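Local coordinates for nitrogenase molybdenum-iron protein alpha chain (Clostridium pasteurianum, PDB 4WES), which reduces dinitrogen to ammonia at a molybdenum-iron-sulfur cofactor, working as the alpha subunit of an alpha2beta2 tetramer that forms a complex with the nitrogenase iron protein, at residues Pro168-Ser173 with Thr195-Lys200; Glu271-Glu274 with Gly278-Trp281; Lys331-Gly336 with Gly506-Ala511; Val470-Gly475 with Pro510-Ile515. All coordinates share one frame; numbering follows the deposited sequence.

Contact 1: residues Pro168-Ser173 with Thr195-Lys200; sequences PVHAFS and TDIIGK
His-170 has CG beside its backbone N and opposite the carbonyl carbon (chi1 -57°), and Ile-197 holds CG1 in the same sense (chi1 -51°) with CD1 extended beyond it, which brings the isoleucine branch over one face of the imidazole. The contact belongs to the parallel four-stranded alpha/beta domain: His-170 sits on strand 169-172, an outermost strand of that sheet, hydrogen-bonded through its backbone to Ile-139 and Val-141, while Ile-197 opens the type II turn that follows helix 182-196. The methylene Ile-197 CG1 makes a CH-pi contact 4.0 Å from the centroid of the His-170 ring and 28° off its normal. It lies 3.6 Å from His-170 NE2, and Ile-197 CD1 lies 3.9 Å from His-170 CD2. A branched aliphatic chain suits this place because it covers the flat ring without competing for its nitrogens. Those nitrogens have other work: NE2 hydrogen-bonds to Tyr-246 OH on helix 246-250, a helix that Ile-197 also touches. Asp-196, near the end of helix 182-196, runs past His-170 in the opposite direction, its CB 3.9 Å from His-170 CE1. Its carboxylate may favour a protonated imidazole, although the two groups do not meet directly. Instead a water lies in the ring plane at its edge, 2.8 Å from His-170 ND1, and donates a hydrogen bond to Asp-196 OD2 at 2.6 Å.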
loop_
_atom_site.group_PDB
_atom_site.type_symbol
_atom_site.label_atom_id
_atom_site.label_comp_id
_atom_site.label_asym_id
_atom_site.label_seq_id
_atom_site.Cartn_x
_atom_site.Cartn_y
_atom_site.Cartn_z
ATOM N N PRO A 168 3.639 -6.385 45.859
ATOM C CA PRO A 168 2.555 -5.466 46.211
ATOM C C PRO A 168 1.402 -5.536 45.204
ATOM O O PRO A 168 1.652 -5.689 43.992
ATOM C CB PRO A 168 3.226 -4.105 46.161
ATOM C CG PRO A 168 4.709 -4.370 46.397
ATOM C CD PRO A 168 4.897 -5.666 45.665
ATOM N N VAL A 169 0.180 -5.420 45.700
ATOM C CA VAL A 169 -1.008 -5.309 44.860
ATOM C C VAL A 169 -1.758 -4.101 45.375
ATOM O O VAL A 169 -2.142 -4.052 46.539
ATOM C CB VAL A 169 -1.882 -6.574 44.884
ATOM C CG1 VAL A 169 -3.009 -6.455 43.896
ATOM C CG2 VAL A 169 -1.055 -7.821 44.564
ATOM N N HIS A 170 -1.984 -3.126 44.510
ATOM C CA HIS A 170 -2.591 -1.855 44.906
ATOM C C HIS A 170 -3.959 -1.702 44.281
ATOM O O HIS A 170 -4.088 -1.705 43.052
ATOM C CB HIS A 170 -1.728 -0.684 44.480
ATOM C CG HIS A 170 -0.338 -0.761 45.037
ATOM N ND1 HIS A 170 -0.101 -0.730 46.387
ATOM C CD2 HIS A 170 0.871 -0.858 44.449
ATOM C CE1 HIS A 170 1.199 -0.791 46.599
ATOM N NE2 HIS A 170 1.815 -0.891 45.452
ATOM N N ALA A 171 -4.965 -1.570 45.134
ATOM C CA ALA A 171 -6.348 -1.341 44.682
ATOM C C ALA A 171 -6.683 0.145 44.623
ATOM O O ALA A 171 -6.331 0.912 45.509
ATOM C CB ALA A 171 -7.323 -2.067 45.602
ATOM N N PHE A 172 -7.459 0.522 43.608
ATOM C CA PHE A 172 -7.895 1.900 43.424
ATOM C C PHE A 172 -9.389 1.921 43.168
ATOM O O PHE A 172 -9.845 1.372 42.155
ATOM C CB PHE A 172 -7.179 2.547 42.232
ATOM C CG PHE A 172 -5.686 2.612 42.385
ATOM C CD1 PHE A 172 -4.885 1.549 42.049
ATOM C CD2 PHE A 172 -5.076 3.760 42.874
ATOM C CE1 PHE A 172 -3.509 1.588 42.194
ATOM C CE2 PHE A 172 -3.694 3.828 43.017
ATOM C CZ PHE A 172 -2.908 2.735 42.700
ATOM N N SER A 173 -10.152 2.573 44.058
ATOM C CA SER A 173 -11.604 2.654 43.900
ATOM C C SER A 173 -11.959 3.877 43.073
ATOM O O SER A 173 -12.481 4.854 43.576
ATOM C CB SER A 173 -12.283 2.690 45.247
ATOM O OG SER A 173 -12.215 1.420 45.865
ATOM N N THR A 195 0.743 6.765 50.317
ATOM C CA THR A 195 0.855 5.961 51.524
ATOM C C THR A 195 1.432 4.594 51.284
ATOM O O THR A 195 2.074 4.039 52.177
ATOM C CB THR A 195 -0.477 5.854 52.251
ATOM O OG1 THR A 195 -1.429 5.228 51.422
ATOM C CG2 THR A 195 -1.014 7.228 52.657
ATOM N N ASP A 196 1.203 4.029 50.099
ATOM C CA ASP A 196 1.526 2.611 49.901
ATOM C C ASP A 196 2.732 2.370 49.000
ATOM O O ASP A 196 3.198 1.225 48.909
ATOM C CB ASP A 196 0.293 1.857 49.354
ATOM C CG ASP A 196 -0.902 1.921 50.278
ATOM O OD1 ASP A 196 -0.783 2.435 51.399
ATOM O OD2 ASP A 196 -1.985 1.492 49.854
ATOM N N ILE A 197 3.216 3.425 48.348
ATOM C CA ILE A 197 4.353 3.298 47.436
ATOM C C ILE A 197 5.528 4.196 47.865
ATOM O O ILE A 197 6.627 3.731 48.127
ATOM C CB ILE A 197 3.965 3.489 45.929
ATOM C CG1 ILE A 197 2.786 2.594 45.570
ATOM C CG2 ILE A 197 5.185 3.236 45.061
ATOM C CD1 ILE A 197 2.309 2.758 44.147
ATOM N N ILE A 198 5.294 5.509 47.876
ATOM C CA ILE A 198 6.357 6.466 48.180
ATOM C C ILE A 198 6.931 6.200 49.573
ATOM O O ILE A 198 6.188 6.082 50.562
ATOM C CB ILE A 198 5.839 7.927 48.079
ATOM C CG1 ILE A 198 5.500 8.237 46.619
ATOM C CG2 ILE A 198 6.859 8.908 48.646
ATOM C CD1 ILE A 198 4.920 9.622 46.385
ATOM N N GLY A 199 8.265 6.137 49.649
ATOM C CA GLY A 199 8.980 5.944 50.911
ATOM C C GLY A 199 9.127 4.502 51.326
ATOM O O GLY A 199 9.677 4.236 52.374
ATOM N N LYS A 200 8.678 3.574 50.482
ATOM C CA LYS A 200 8.856 2.149 50.754
ATOM C C LYS A 200 10.199 1.609 50.293
ATOM O O LYS A 200 10.552 0.493 50.640
ATOM C CB LYS A 200 7.715 1.331 50.178
ATOM C CG LYS A 200 6.335 1.666 50.700
ATOM C CD LYS A 200 6.122 1.396 52.165
ATOM C CE LYS A 200 4.697 1.710 52.552
ATOM N NZ LYS A 200 4.459 1.626 54.019
HETATM O O HOH W 1 -2.045 -0.682 48.403
#

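Contact 2: residues Glu271-Glu274 with Gly278-Trp281; sequences EMME and GIPW
Glu-274 and Trp-281 cross at about a right angle, the carboxylate plane turned 79° from the indole plane. Glu-274 has CG opposite its backbone N (chi1 -175°) and an extended chain, so that OE1 arrives 3.5 Å from Trp-281 CD1. Carboxylate and indole do not bond directly. A water joins them, accepting from Trp-281 NE1 at 3.0 Å and donating to Glu-274 OE1 at 2.7 Å, and OE1 has a second partner in Ser-425 OG. Glutamate thus has the length and the acceptor needed to serve the buried indole N-H through one water. On the other flank the chains are apolar: Met-273 bends at its thioether and crosses Ile-279 obliquely, CE meeting Ile-279 CD1 at 3.9 Å.

Between these two pairs the backbone turns at the end of the helix. Gly-278 N bonds to Glu-274 O at 3.0 Å, approaching from well above the carbonyl plane, and has a weak second bond to Met-273 O. Glycine suits this position because its positive phi (87°) would press a beta carbon against the preceding carbonyl. The turn also sets Ile-279 O 3.1 Å from Glu-274 CA in a CA-H...O contact. The whole forms the return of a beta-alpha-beta unit: strand 257-260 leads into helix 263-277, and the chain then enters strand 281-283 beside it, with Trp-281 resting on Asn-258 and Val-260 and Met-273 on Met-194 of helix 182-196.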
loop_
_atom_site.group_PDB
_atom_site.type_symbol
_atom_site.label_atom_id
_atom_site.label_comp_id
_atom_site.label_asym_id
_atom_site.label_seq_id
_atom_site.Cartn_x
_atom_site.Cartn_y
_atom_site.Cartn_z
ATOM N N GLU A 271 2.137 18.324 48.259
ATOM C CA GLU A 271 1.811 18.768 49.612
ATOM C C GLU A 271 2.191 17.723 50.653
ATOM O O GLU A 271 2.790 18.049 51.697
ATOM C CB GLU A 271 0.323 19.054 49.714
ATOM C CG GLU A 271 -0.225 20.251 48.959
ATOM C CD GLU A 271 -1.756 20.367 49.018
ATOM O OE1 GLU A 271 -2.426 19.481 49.615
ATOM O OE2 GLU A 271 -2.299 21.345 48.470
ATOM N N MET A 272 1.790 16.486 50.417
ATOM C CA MET A 272 2.015 15.438 51.414
ATOM C C MET A 272 3.486 15.120 51.599
ATOM O O MET A 272 3.913 14.811 52.709
ATOM C CB MET A 272 1.200 14.180 51.107
ATOM C CG MET A 272 -0.284 14.418 51.278
ATOM S SD MET A 272 -1.334 12.964 51.102
ATOM C CE MET A 272 -1.343 12.769 49.325
ATOM N N MET A 273 4.277 15.175 50.528
ATOM C CA MET A 273 5.713 14.954 50.658
ATOM C C MET A 273 6.367 16.070 51.467
ATOM O O MET A 273 7.315 15.832 52.220
ATOM C CB MET A 273 6.377 14.776 49.304
ATOM C CG MET A 273 6.017 13.477 48.634
ATOM S SD MET A 273 6.901 13.177 47.092
ATOM C CE MET A 273 8.511 12.725 47.722
ATOM N N GLU A 274 5.908 17.309 51.281
ATOM C CA GLU A 274 6.409 18.395 52.093
ATOM C C GLU A 274 6.061 18.167 53.571
ATOM O O GLU A 274 6.914 18.324 54.447
ATOM C CB GLU A 274 5.890 19.758 51.628
ATOM C CG GLU A 274 6.511 20.918 52.396
ATOM C CD GLU A 274 6.217 22.287 51.854
ATOM O OE1 GLU A 274 5.590 22.407 50.790
ATOM O OE2 GLU A 274 6.578 23.244 52.545
ATOM N N GLY A 278 9.454 16.815 54.606
ATOM C CA GLY A 278 10.119 18.119 54.616
ATOM C C GLY A 278 10.609 18.538 53.248
ATOM O O GLY A 278 11.276 19.550 53.128
ATOM N N ILE A 279 10.271 17.778 52.193
ATOM C CA ILE A 279 10.753 18.094 50.858
ATOM C C ILE A 279 9.932 19.226 50.262
ATOM O O ILE A 279 8.713 19.078 50.089
ATOM C CB ILE A 279 10.717 16.852 49.967
ATOM C CG1 ILE A 279 11.572 15.707 50.533
ATOM C CG2 ILE A 279 11.135 17.200 48.541
ATOM C CD1 ILE A 279 11.250 14.353 49.945
ATOM N N PRO A 280 10.577 20.361 49.935
ATOM C CA PRO A 280 9.852 21.485 49.334
ATOM C C PRO A 280 9.527 21.206 47.890
ATOM O O PRO A 280 10.123 20.341 47.248
ATOM C CB PRO A 280 10.843 22.639 49.466
ATOM C CG PRO A 280 12.180 21.986 49.459
ATOM C CD PRO A 280 12.011 20.649 50.107
ATOM N N TRP A 281 8.572 21.961 47.364
ATOM C CA TRP A 281 8.270 21.893 45.938
ATOM C C TRP A 281 8.211 23.284 45.349
ATOM O O TRP A 281 7.913 24.249 46.043
ATOM C CB TRP A 281 6.995 21.130 45.651
ATOM C CG TRP A 281 5.685 21.642 46.196
ATOM C CD1 TRP A 281 5.156 21.387 47.432
ATOM C CD2 TRP A 281 4.727 22.460 45.513
ATOM N NE1 TRP A 281 3.905 21.945 47.536
ATOM C CE2 TRP A 281 3.623 22.614 46.369
ATOM C CE3 TRP A 281 4.689 23.055 44.246
ATOM C CZ2 TRP A 281 2.504 23.364 46.017
ATOM C CZ3 TRP A 281 3.582 23.776 43.899
ATOM C CH2 TRP A 281 2.500 23.899 44.765
HETATM O O HOH W 2 2.901 22.225 50.332
#

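Contact 3: residues Lys331-Gly336 with Gly506-Ala511; sequences KEKLQG and GIYTPA
Two helices meet near their C-terminal ends here, the long helix 306-334 and helix 492-507, and Tyr-508, at the end of the second, reaches across to the backbone of Lys-333 on the first. Tyr-508 OH donates to Lys-333 O at 2.6 Å. The bond lies in the carbonyl plane and uses a lone pair of the oxygen, with a C=O...donor angle of 133°. The acceptor is also in the plane of the phenol ring at its edge, so the hydroxyl can point its proton straight at it without leaving that plane. Tyrosine suits this position because its rigid ring spans the gap and ends in a donor, for which a carbonyl in the last turn of a helix is a natural target. Tyr-508 CE2 also touches Lys-333 CB at 4.0 Å. Lys-333 was modelled in two conformers, so the weak water link from its amine to the phenol is doubtful.

Next to this bond, at Leu-334 and Ile-507, the contact becomes apolar. Leu-334 CD2 and Ile-507 CG1 touch at 3.9 Å, the two branched chains crossing at a slant on the more buried side. Leu-334 continues onto Leu-503 and Val-504 of helix 492-507 and onto Phe-358 and Val-360, in the run leading into strand 361-367, while Thr-509, Pro-510 and Ala-511 pass on to the beta chain, where Ala-511 packs on Ile-304 of that subunit.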
loop_
_atom_site.group_PDB
_atom_site.type_symbol
_atom_site.label_atom_id
_atom_site.label_comp_id
_atom_site.label_asym_id
_atom_site.label_seq_id
_atom_site.Cartn_x
_atom_site.Cartn_y
_atom_site.Cartn_z
ATOM N N LYS A 331 8.419 33.006 14.982
ATOM C CA LYS A 331 7.875 34.346 15.207
ATOM C C LYS A 331 7.547 35.033 13.866
ATOM O O LYS A 331 6.480 35.647 13.720
ATOM C CB LYS A 331 8.810 35.176 16.070
ATOM C CG LYS A 331 8.235 36.545 16.414
ATOM C CD LYS A 331 9.037 37.252 17.472
ATOM C CE LYS A 331 8.425 38.590 17.845
ATOM N NZ LYS A 331 9.376 39.341 18.694
ATOM N N GLU A 332 8.446 34.941 12.891
ATOM C CA GLU A 332 8.194 35.529 11.582
ATOM C C GLU A 332 6.882 34.990 10.983
ATOM O O GLU A 332 6.080 35.739 10.416
ATOM C CB GLU A 332 9.364 35.271 10.626
ATOM C CG GLU A 332 9.236 36.011 9.302
ATOM C CD GLU A 332 9.793 35.257 8.103
ATOM O OE1 GLU A 332 10.815 34.534 8.208
ATOM O OE2 GLU A 332 9.192 35.415 7.025
ATOM N N LYS A 333 6.704 33.684 11.077
ATOM C CA LYS A 333 5.602 33.028 10.403
ATOM C C LYS A 333 4.275 33.097 11.138
ATOM O O LYS A 333 3.202 32.925 10.522
ATOM C CB LYS A 333 5.968 31.572 10.126
ATOM C CG LYS A 333 7.100 31.403 9.126
ATOM C CD LYS A 333 6.751 31.925 7.743
ATOM C CE LYS A 333 7.806 31.520 6.726
ATOM N NZ LYS A 333 7.425 31.866 5.322
ATOM N N LEU A 334 4.316 33.325 12.462
ATOM C CA LEU A 334 3.113 33.229 13.280
ATOM C C LEU A 334 2.706 34.520 13.951
ATOM O O LEU A 334 1.572 34.619 14.425
ATOM C CB LEU A 334 3.261 32.134 14.340
ATOM C CG LEU A 334 3.518 30.745 13.794
ATOM C CD1 LEU A 334 3.920 29.842 14.960
ATOM C CD2 LEU A 334 2.311 30.217 13.046
ATOM N N GLN A 335 3.578 35.519 13.995
ATOM C CA GLN A 335 3.240 36.672 14.785
ATOM C C GLN A 335 1.988 37.360 14.243
ATOM O O GLN A 335 1.761 37.446 13.031
ATOM C CB GLN A 335 4.393 37.648 14.965
ATOM C CG GLN A 335 4.823 38.295 13.712
ATOM C CD GLN A 335 6.092 39.130 13.929
ATOM O OE1 GLN A 335 6.387 39.571 15.048
ATOM N NE2 GLN A 335 6.842 39.333 12.871
ATOM N N GLY A 336 1.195 37.872 15.171
ATOM C CA GLY A 336 -0.050 38.553 14.815
ATOM C C GLY A 336 -1.244 37.679 14.693
ATOM O O GLY A 336 -2.346 38.186 14.439
ATOM N N GLY A 506 1.041 23.486 9.964
ATOM C CA GLY A 506 -0.408 23.476 9.990
ATOM C C GLY A 506 -1.026 24.724 9.395
ATOM O O GLY A 506 -1.947 24.646 8.569
ATOM N N ILE A 507 -0.527 25.894 9.796
ATOM C CA ILE A 507 -1.100 27.136 9.345
ATOM C C ILE A 507 -0.959 27.296 7.843
ATOM O O ILE A 507 -1.878 27.797 7.197
ATOM C CB ILE A 507 -0.430 28.332 10.070
ATOM C CG1 ILE A 507 -0.813 28.396 11.550
ATOM C CG2 ILE A 507 -0.718 29.664 9.384
ATOM C CD1 ILE A 507 -2.255 28.762 11.857
ATOM N N TYR A 508 0.172 26.881 7.304
ATOM C CA TYR A 508 0.526 27.127 5.896
ATOM C C TYR A 508 0.192 25.959 4.970
ATOM O O TYR A 508 0.539 25.988 3.785
ATOM C CB TYR A 508 1.999 27.582 5.805
ATOM C CG TYR A 508 2.170 28.959 6.384
ATOM C CD1 TYR A 508 2.033 30.074 5.609
ATOM C CD2 TYR A 508 2.479 29.158 7.710
ATOM C CE1 TYR A 508 2.178 31.338 6.123
ATOM C CE2 TYR A 508 2.596 30.412 8.244
ATOM C CZ TYR A 508 2.451 31.518 7.450
ATOM O OH TYR A 508 2.583 32.794 7.959
ATOM N N THR A 509 -0.554 24.977 5.471
ATOM C CA THR A 509 -1.064 23.902 4.600
ATOM C C THR A 509 -1.920 24.511 3.483
ATOM O O THR A 509 -2.885 25.217 3.744
ATOM C CB THR A 509 -1.884 22.930 5.459
ATOM O OG1 THR A 509 -0.993 22.208 6.330
ATOM C CG2 THR A 509 -2.635 21.918 4.635
ATOM N N PRO A 510 -1.600 24.225 2.208
ATOM C CA PRO A 510 -2.316 24.924 1.119
ATOM C C PRO A 510 -3.799 24.662 1.067
ATOM O O PRO A 510 -4.546 25.537 0.604
ATOM C CB PRO A 510 -1.580 24.451 -0.126
ATOM C CG PRO A 510 -0.186 24.173 0.351
ATOM C CD PRO A 510 -0.394 23.551 1.710
ATOM N N ALA A 511 -4.243 23.469 1.464
ATOM C CA ALA A 511 -5.648 23.107 1.263
ATOM C C ALA A 511 -6.627 24.024 1.984
ATOM O O ALA A 511 -7.794 24.086 1.603
ATOM C CB ALA A 511 -5.890 21.657 1.653
HETATM O O HOH W 3 4.801 33.774 5.484
#

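Contact 4: residues Val470-Gly475 with Pro510-Ile515; sequences VIQKGG and PAWKMI
Gly-475, with a positive phi of 82°, turns the chain just after helix 465-473 and brings its CA within 6.4 Å of the CA of Trp-512, which lies in the short 3-10 segment beginning at Pro-510. The indole points its six-membered ring into this turn. Gln-472 meets that ring at its edge, near the ring plane, CD lying 3.7 Å from Trp-512 CH2, and the amide stands almost upright to the indole, the planes 88° apart. The backbone of the same residue adds to the border: Gln-472 O lies in the indole plane 3.7 Å from Trp-512 CZ3. Gly-475 C comes obliquely to 3.6 Å from Trp-512 CZ3. Glycine suits this place through its positive phi, and its bare CA is touched by Ile-515 CD1 at 4.1 Å. A water completes the join, donating to Gly-475 O and to Trp-512 O, each at 3.0 Å.

Around the contact, Lys-473 forms salt bridges with Glu-62 of one beta chain and Asp-301 of the other. The polar ends of the two main side chains are satisfied outside the contact, Gln-472 OE1 by Ser-478 N and Trp-512 NE1 by Gly-506 O. With these polar ends already bonded, what remains between the two side chains is van der Waals packing, while the one water bridges backbone carbonyls.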
loop_
_atom_site.group_PDB
_atom_site.type_symbol
_atom_site.label_atom_id
_atom_site.label_comp_id
_atom_site.label_asym_id
_atom_site.label_seq_id
_atom_site.Cartn_x
_atom_site.Cartn_y
_atom_site.Cartn_z
ATOM N N VAL A 470 -14.124 18.989 14.371
ATOM C CA VAL A 470 -15.226 19.952 14.378
ATOM C C VAL A 470 -14.694 21.308 13.969
ATOM O O VAL A 470 -15.276 22.004 13.129
ATOM C CB VAL A 470 -15.873 20.035 15.796
ATOM C CG1 VAL A 470 -16.883 21.162 15.895
ATOM C CG2 VAL A 470 -16.500 18.701 16.175
ATOM N N ILE A 471 -13.579 21.703 14.574
ATOM C CA ILE A 471 -12.973 22.997 14.316
ATOM C C ILE A 471 -12.458 23.042 12.845
ATOM O O ILE A 471 -12.687 24.012 12.112
ATOM C CB ILE A 471 -11.806 23.251 15.304
ATOM C CG1 ILE A 471 -12.331 23.329 16.734
ATOM C CG2 ILE A 471 -11.042 24.519 14.912
ATOM C CD1 ILE A 471 -11.242 23.079 17.787
ATOM N N GLN A 472 -11.771 21.988 12.429
ATOM C CA GLN A 472 -11.179 21.998 11.086
ATOM C C GLN A 472 -12.215 21.896 9.960
ATOM O O GLN A 472 -11.979 22.437 8.882
ATOM C CB GLN A 472 -10.085 20.944 10.957
ATOM C CG GLN A 472 -8.954 21.211 11.927
ATOM C CD GLN A 472 -7.619 20.601 11.592
ATOM O OE1 GLN A 472 -6.579 21.125 12.036
ATOM N NE2 GLN A 472 -7.596 19.498 10.872
ATOM N N LYS A 473 -13.360 21.263 10.206
ATOM C CA LYS A 473 -14.442 21.254 9.221
ATOM C C LYS A 473 -14.872 22.693 8.904
ATOM O O LYS A 473 -15.350 22.980 7.806
ATOM C CB LYS A 473 -15.664 20.477 9.707
ATOM C CG LYS A 473 -15.560 18.967 9.678
ATOM C CD LYS A 473 -15.560 18.334 8.314
ATOM C CE LYS A 473 -15.664 16.834 8.457
ATOM N NZ LYS A 473 -15.642 16.124 7.147
ATOM N N GLY A 474 -14.755 23.569 9.893
ATOM C CA GLY A 474 -15.041 24.980 9.735
ATOM C C GLY A 474 -13.916 25.830 9.191
ATOM O O GLY A 474 -14.025 27.053 9.194
ATOM N N GLY A 475 -12.841 25.209 8.726
ATOM C CA GLY A 475 -11.765 25.929 8.076
ATOM C C GLY A 475 -10.769 26.584 9.008
ATOM O O GLY A 475 -10.036 27.473 8.575
ATOM N N PRO A 510 -1.600 24.225 2.208
ATOM C CA PRO A 510 -2.316 24.924 1.119
ATOM C C PRO A 510 -3.799 24.662 1.067
ATOM O O PRO A 510 -4.546 25.537 0.604
ATOM C CB PRO A 510 -1.580 24.451 -0.126
ATOM C CG PRO A 510 -0.186 24.173 0.351
ATOM C CD PRO A 510 -0.394 23.551 1.710
ATOM N N ALA A 511 -4.243 23.469 1.464
ATOM C CA ALA A 511 -5.648 23.107 1.263
ATOM C C ALA A 511 -6.627 24.024 1.984
ATOM O O ALA A 511 -7.794 24.086 1.603
ATOM C CB ALA A 511 -5.890 21.657 1.653
ATOM N N TRP A 512 -6.175 24.732 3.036
ATOM C CA TRP A 512 -7.076 25.641 3.702
ATOM C C TRP A 512 -7.680 26.669 2.737
ATOM O O TRP A 512 -8.791 27.143 2.989
ATOM C CB TRP A 512 -6.384 26.393 4.844
ATOM C CG TRP A 512 -5.936 25.561 6.011
ATOM C CD1 TRP A 512 -4.671 25.376 6.432
ATOM C CD2 TRP A 512 -6.769 24.793 6.891
ATOM N NE1 TRP A 512 -4.651 24.574 7.536
ATOM C CE2 TRP A 512 -5.927 24.203 7.853
ATOM C CE3 TRP A 512 -8.151 24.609 7.006
ATOM C CZ2 TRP A 512 -6.414 23.407 8.881
ATOM C CZ3 TRP A 512 -8.635 23.804 8.039
ATOM C CH2 TRP A 512 -7.750 23.219 8.973
ATOM N N LYS A 513 -6.954 27.017 1.692
ATOM C CA LYS A 513 -7.376 28.046 0.745
ATOM C C LYS A 513 -8.106 27.451 -0.441
ATOM O O LYS A 513 -8.471 28.195 -1.365
ATOM C CB LYS A 513 -6.188 28.855 0.255
ATOM C CG LYS A 513 -5.489 29.620 1.371
ATOM C CD LYS A 513 -4.319 30.451 0.841
ATOM C CE LYS A 513 -3.703 31.352 1.905
ATOM N NZ LYS A 513 -2.694 32.291 1.316
ATOM N N MET A 514 -8.324 26.140 -0.456
ATOM C CA MET A 514 -8.918 25.435 -1.583
ATOM C C MET A 514 -10.308 24.906 -1.268
ATOM O O MET A 514 -10.896 24.197 -2.085
ATOM C CB MET A 514 -8.045 24.272 -2.002
ATOM C CG MET A 514 -6.662 24.660 -2.444
ATOM S SD MET A 514 -5.655 23.186 -2.659
ATOM C CE MET A 514 -4.075 23.950 -2.789
ATOM N N ILE A 515 -10.847 25.266 -0.109
ATOM C CA ILE A 515 -12.088 24.660 0.350
ATOM C C ILE A 515 -13.282 25.015 -0.548
ATOM O O ILE A 515 -14.118 24.156 -0.813
ATOM C CB ILE A 515 -12.323 25.048 1.808
ATOM C CG1 ILE A 515 -11.292 24.347 2.700
ATOM C CG2 ILE A 515 -13.731 24.725 2.259
ATOM C CD1 ILE A 515 -11.280 24.759 4.148
HETATM O O HOH W 4 -9.938 27.975 5.608
#

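How the contacts relate
Along the chain contacts 1 and 2 come first, and their centres are 18 Å apart. Each belongs to a parallel sheet, contact 1 to that of strand 169-172 and contact 2 to that of strands 257-260 and 281-283, and packing of Ile-198 on Met-273 brings them together. Contacts 3 and 4 lie on the opposite side of the chain's centre; the centres of contacts 1 and 4 are 48 Å apart. Only 14 Å separates the centres of contacts 3 and 4, which share Pro-510 and Ala-511 and are linked through Trp-512. Helices 465-473 and 492-507, consecutive in the chain, are thereby tied through the C-terminal region that meets the beta subunits, whereas the first pair is packing internal to the alpha chain.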